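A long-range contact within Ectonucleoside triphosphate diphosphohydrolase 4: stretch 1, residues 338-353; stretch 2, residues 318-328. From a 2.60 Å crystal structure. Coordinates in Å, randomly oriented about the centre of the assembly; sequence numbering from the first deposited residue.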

# COMPACT_ATOMS: atom_id res chain seq x y z
N TYR A 338 34.74 0.03 10.10
CA TYR A 338 34.82 -1.21 9.34
C TYR A 338 34.04 -2.31 10.03
O TYR A 338 34.09 -2.45 11.26
CB TYR A 338 36.27 -1.62 9.14
CG TYR A 338 37.09 -0.58 8.42
CD1 TYR A 338 37.10 -0.52 7.03
CD2 TYR A 338 37.84 0.35 9.12
CE1 TYR A 338 37.84 0.44 6.36
CE2 TYR A 338 38.59 1.31 8.46
CZ TYR A 338 38.58 1.35 7.08
OH TYR A 338 39.32 2.31 6.42
N LEU A 339 33.30 -3.09 9.24
CA LEU A 339 32.47 -4.17 9.75
C LEU A 339 32.87 -5.48 9.09
O LEU A 339 33.48 -5.51 8.02
CB LEU A 339 30.98 -3.90 9.47
CG LEU A 339 30.47 -2.46 9.61
CD1 LEU A 339 29.00 -2.40 9.24
CD2 LEU A 339 30.68 -1.93 11.02
N ARG A 340 32.51 -6.58 9.76
CA ARG A 340 32.64 -7.91 9.18
C ARG A 340 31.42 -8.72 9.59
O ARG A 340 31.08 -8.79 10.77
CB ARG A 340 33.92 -8.62 9.65
CG ARG A 340 34.28 -9.83 8.81
CD ARG A 340 34.84 -10.95 9.68
NE ARG A 340 35.97 -10.50 10.49
CZ ARG A 340 36.37 -11.08 11.61
NH1 ARG A 340 37.41 -10.60 12.28
NH2 ARG A 340 35.73 -12.15 12.08
N GLY A 341 30.75 -9.32 8.60
CA GLY A 341 29.51 -10.04 8.87
C GLY A 341 29.78 -11.39 9.51
O GLY A 341 30.63 -12.15 9.04
N THR A 342 29.04 -11.69 10.58
CA THR A 342 29.10 -12.99 11.23
C THR A 342 27.87 -13.84 10.95
O THR A 342 27.80 -14.97 11.43
CB THR A 342 29.29 -12.82 12.74
OG1 THR A 342 28.22 -12.04 13.28
CG2 THR A 342 30.61 -12.13 13.03
N GLY A 343 26.90 -13.32 10.19
CA GLY A 343 25.78 -14.10 9.71
C GLY A 343 25.03 -14.88 10.78
O GLY A 343 24.87 -16.10 10.67
N ASP A 344 24.56 -14.18 11.81
CA ASP A 344 23.82 -14.80 12.91
C ASP A 344 22.40 -14.22 12.89
O ASP A 344 22.14 -13.17 13.47
CB ASP A 344 24.52 -14.55 14.24
CG ASP A 344 24.00 -15.45 15.35
OD1 ASP A 344 22.83 -15.90 15.26
OD2 ASP A 344 24.76 -15.72 16.30
N PHE A 345 21.49 -14.94 12.23
CA PHE A 345 20.13 -14.45 12.04
C PHE A 345 19.44 -14.20 13.38
O PHE A 345 18.84 -13.14 13.59
CB PHE A 345 19.34 -15.44 11.19
CG PHE A 345 17.89 -15.10 11.03
CD1 PHE A 345 17.48 -14.21 10.06
CD2 PHE A 345 16.94 -15.69 11.84
CE1 PHE A 345 16.14 -13.90 9.90
CE2 PHE A 345 15.60 -15.39 11.69
CZ PHE A 345 15.20 -14.49 10.72
N ASP A 346 19.51 -15.17 14.30
CA ASP A 346 18.84 -15.01 15.58
C ASP A 346 19.45 -13.88 16.40
O ASP A 346 18.74 -13.16 17.10
CB ASP A 346 18.90 -16.32 16.37
CG ASP A 346 17.97 -17.38 15.80
OD1 ASP A 346 16.89 -17.03 15.29
OD2 ASP A 346 18.33 -18.58 15.87
N LEU A 347 20.77 -13.70 16.32
CA LEU A 347 21.41 -12.61 17.04
C LEU A 347 21.10 -11.26 16.40
O LEU A 347 21.04 -10.24 17.09
CB LEU A 347 22.92 -12.84 17.12
CG LEU A 347 23.75 -11.81 17.89
CD1 LEU A 347 23.25 -11.66 19.32
CD2 LEU A 347 25.22 -12.20 17.87
N CYS A 348 20.91 -11.24 15.08
CA CYS A 348 20.49 -10.02 14.41
C CYS A 348 19.12 -9.56 14.90
O CYS A 348 18.90 -8.37 15.14
CB CYS A 348 20.47 -10.23 12.90
SG CYS A 348 19.96 -8.77 11.97
N ARG A 349 18.19 -10.51 15.06
CA ARG A 349 16.84 -10.15 15.51
C ARG A 349 16.88 -9.48 16.88
O ARG A 349 16.18 -8.49 17.10
CB ARG A 349 15.96 -11.40 15.56
CG ARG A 349 15.65 -11.99 14.20
CD ARG A 349 14.56 -13.04 14.27
NE ARG A 349 14.93 -14.18 15.10
CZ ARG A 349 14.64 -14.32 16.39
NH1 ARG A 349 13.96 -13.38 17.04
NH2 ARG A 349 15.03 -15.40 17.04
N GLU A 350 17.69 -10.00 17.80
CA GLU A 350 17.78 -9.39 19.12
C GLU A 350 18.42 -8.01 19.06
O GLU A 350 18.05 -7.11 19.82
CB GLU A 350 18.57 -10.29 20.07
CG GLU A 350 18.03 -11.71 20.17
CD GLU A 350 16.57 -11.75 20.60
OE1 GLU A 350 16.10 -10.76 21.19
OE2 GLU A 350 15.91 -12.77 20.34
N THR A 351 19.38 -7.82 18.15
CA THR A 351 20.11 -6.56 18.09
C THR A 351 19.22 -5.43 17.59
O THR A 351 19.32 -4.30 18.06
CB THR A 351 21.33 -6.71 17.19
OG1 THR A 351 22.10 -7.84 17.61
CG2 THR A 351 22.20 -5.46 17.26
N ILE A 352 18.34 -5.72 16.62
CA ILE A 352 17.53 -4.68 15.98
C ILE A 352 16.21 -4.44 16.70
O ILE A 352 15.46 -3.54 16.29
CB ILE A 352 17.28 -5.04 14.50
CG1 ILE A 352 16.47 -6.33 14.39
CG2 ILE A 352 18.61 -5.14 13.76
CD1 ILE A 352 16.20 -6.78 12.96
N GLN A 353 15.90 -5.20 17.75
CA GLN A 353 14.70 -4.96 18.54
C GLN A 353 14.49 -3.50 18.91
O GLN A 353 13.40 -2.97 18.64
CB GLN A 353 14.75 -5.83 19.80
CG GLN A 353 14.29 -7.25 19.61
CD GLN A 353 12.78 -7.37 19.56
OE1 GLN A 353 12.21 -7.74 18.54
NE2 GLN A 353 12.13 -7.06 20.67
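Stretch 2, residues 318-328: LDPCLPLDIKD

Stretch 2 wraps around the strand 338-341, which it flanks twice. Its first residues, Leu318 and Asp319, run parallel to Arg340 and Gly341; the chain then passes through a type I turn (Asp319 to Leu322) and a type II turn (Pro323 to Ile326), where Asp325 has positive phi, and returns as the strand 327-328, antiparallel to Leu339 and Arg340.

On the antiparallel side Leu339 pairs with Asp328 in both directions: Leu339 N donates to Asp328 O (2.8 Å) and Asp328 N to Leu339 O (3.3 Å). The ladder continues with Gly341 N to Ile326 O (2.9 Å) and Asp325 N to Gly341 O (2.7 Å), so both polar backbone atoms of Gly341 are satisfied from the returning arm. On the parallel side Arg340 O accepts from Asp319 N at 2.9 Å, and Asp319 O accepts from Thr342 N at 3.1 Å. Asp319 also braces its own turn, with OD2 accepting from Cys321 N (3.1 Å).

Gly341 lies close against both turns: its CA is 3.2 Å from Pro323 O and 3.6 Å from Leu322 CB, and a CB here would clash with both residues. Beyond the strand, Gly343 N makes a weak bond to Leu322 O (2.9 Å), and Asp344 N donates to Pro320 O (3.1 Å). Asp344 then caps the helix that follows, its OD1 accepting from Leu347 N at 3.2 Å.

The disulfide between Cys348 SG and Cys321 SG (2.0 Å, chi3 105°) ties this helix covalently to the first turn. Nearby, Leu347 CD2 packs on Pro320 CB at 3.9 Å, and Ile352 CG2 lies 3.9 Å from Cys321 SG. At the sheet, Leu339 CD1 approaches Leu322 CD1 (4.2 Å), while Leu318 CD2 covers one face of the Arg340 guanidinium, 3.7 Å from Arg340 CZ.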

# COMPACT_ATOMS: atom_id res chain seq x y z
N LEU A 318 31.89 -6.66 14.48
CA LEU A 318 31.32 -7.91 14.01
C LEU A 318 29.80 -7.76 13.98
O LEU A 318 29.14 -7.77 15.02
CB LEU A 318 31.74 -9.07 14.91
CG LEU A 318 33.26 -9.26 15.06
CD1 LEU A 318 33.55 -10.52 15.84
CD2 LEU A 318 33.96 -9.29 13.71
N ASP A 319 29.26 -7.62 12.77
CA ASP A 319 27.84 -7.35 12.59
C ASP A 319 27.11 -8.65 12.32
O ASP A 319 27.31 -9.26 11.26
CB ASP A 319 27.63 -6.37 11.43
CG ASP A 319 26.18 -5.94 11.29
OD1 ASP A 319 25.86 -5.31 10.26
OD2 ASP A 319 25.38 -6.25 12.19
N PRO A 320 26.25 -9.13 13.23
CA PRO A 320 25.51 -10.37 12.95
C PRO A 320 24.45 -10.21 11.88
O PRO A 320 23.95 -11.22 11.37
CB PRO A 320 24.87 -10.70 14.31
CG PRO A 320 24.69 -9.37 14.96
CD PRO A 320 25.87 -8.54 14.52
N CYS A 321 24.10 -8.98 11.52
CA CYS A 321 23.09 -8.70 10.51
C CYS A 321 23.65 -8.67 9.10
O CYS A 321 22.94 -8.26 8.17
CB CYS A 321 22.39 -7.38 10.83
SG CYS A 321 21.43 -7.41 12.36
N LEU A 322 24.91 -9.07 8.91
CA LEU A 322 25.50 -9.14 7.59
C LEU A 322 25.90 -10.57 7.26
O LEU A 322 26.18 -11.36 8.17
CB LEU A 322 26.74 -8.24 7.48
CG LEU A 322 26.48 -6.74 7.32
CD1 LEU A 322 27.77 -5.96 7.45
CD2 LEU A 322 25.80 -6.44 5.99
N PRO A 323 25.92 -10.95 5.98
CA PRO A 323 26.33 -12.31 5.62
C PRO A 323 27.71 -12.64 6.17
O PRO A 323 28.55 -11.77 6.37
CB PRO A 323 26.32 -12.29 4.09
CG PRO A 323 25.43 -11.17 3.72
CD PRO A 323 25.56 -10.14 4.80
N LEU A 324 27.93 -13.93 6.40
CA LEU A 324 29.19 -14.38 6.98
C LEU A 324 30.37 -13.97 6.10
O LEU A 324 30.39 -14.24 4.90
CB LEU A 324 29.17 -15.90 7.16
CG LEU A 324 30.43 -16.53 7.76
CD1 LEU A 324 30.56 -16.18 9.23
CD2 LEU A 324 30.38 -18.03 7.57
N ASP A 325 31.35 -13.31 6.72
CA ASP A 325 32.66 -12.98 6.14
C ASP A 325 32.61 -11.84 5.13
O ASP A 325 33.64 -11.54 4.51
CB ASP A 325 33.32 -14.19 5.46
CG ASP A 325 33.81 -15.22 6.45
OD1 ASP A 325 34.00 -14.87 7.64
OD2 ASP A 325 34.01 -16.39 6.05
N ILE A 326 31.47 -11.18 4.95
CA ILE A 326 31.44 -9.98 4.11
C ILE A 326 32.14 -8.84 4.85
O ILE A 326 32.07 -8.73 6.08
CB ILE A 326 30.00 -9.58 3.74
CG1 ILE A 326 30.02 -8.52 2.64
CG2 ILE A 326 29.26 -9.04 4.96
CD1 ILE A 326 28.64 -8.16 2.10
N LYS A 327 32.82 -7.99 4.09
CA LYS A 327 33.49 -6.82 4.63
C LYS A 327 32.76 -5.58 4.15
O LYS A 327 32.65 -5.34 2.94
CB LYS A 327 34.96 -6.80 4.23
CG LYS A 327 35.74 -7.97 4.81
CD LYS A 327 37.18 -8.01 4.35
CE LYS A 327 37.89 -9.24 4.90
NZ LYS A 327 39.36 -9.21 4.66
N ASP A 328 32.23 -4.80 5.09
CA ASP A 328 31.48 -3.59 4.82
C ASP A 328 32.08 -2.46 5.64
O ASP A 328 32.89 -2.68 6.54
CB ASP A 328 29.99 -3.78 5.14
CG ASP A 328 29.11 -2.67 4.58
OD1 ASP A 328 29.50 -2.05 3.57
OD2 ASP A 328 28.03 -2.42 5.16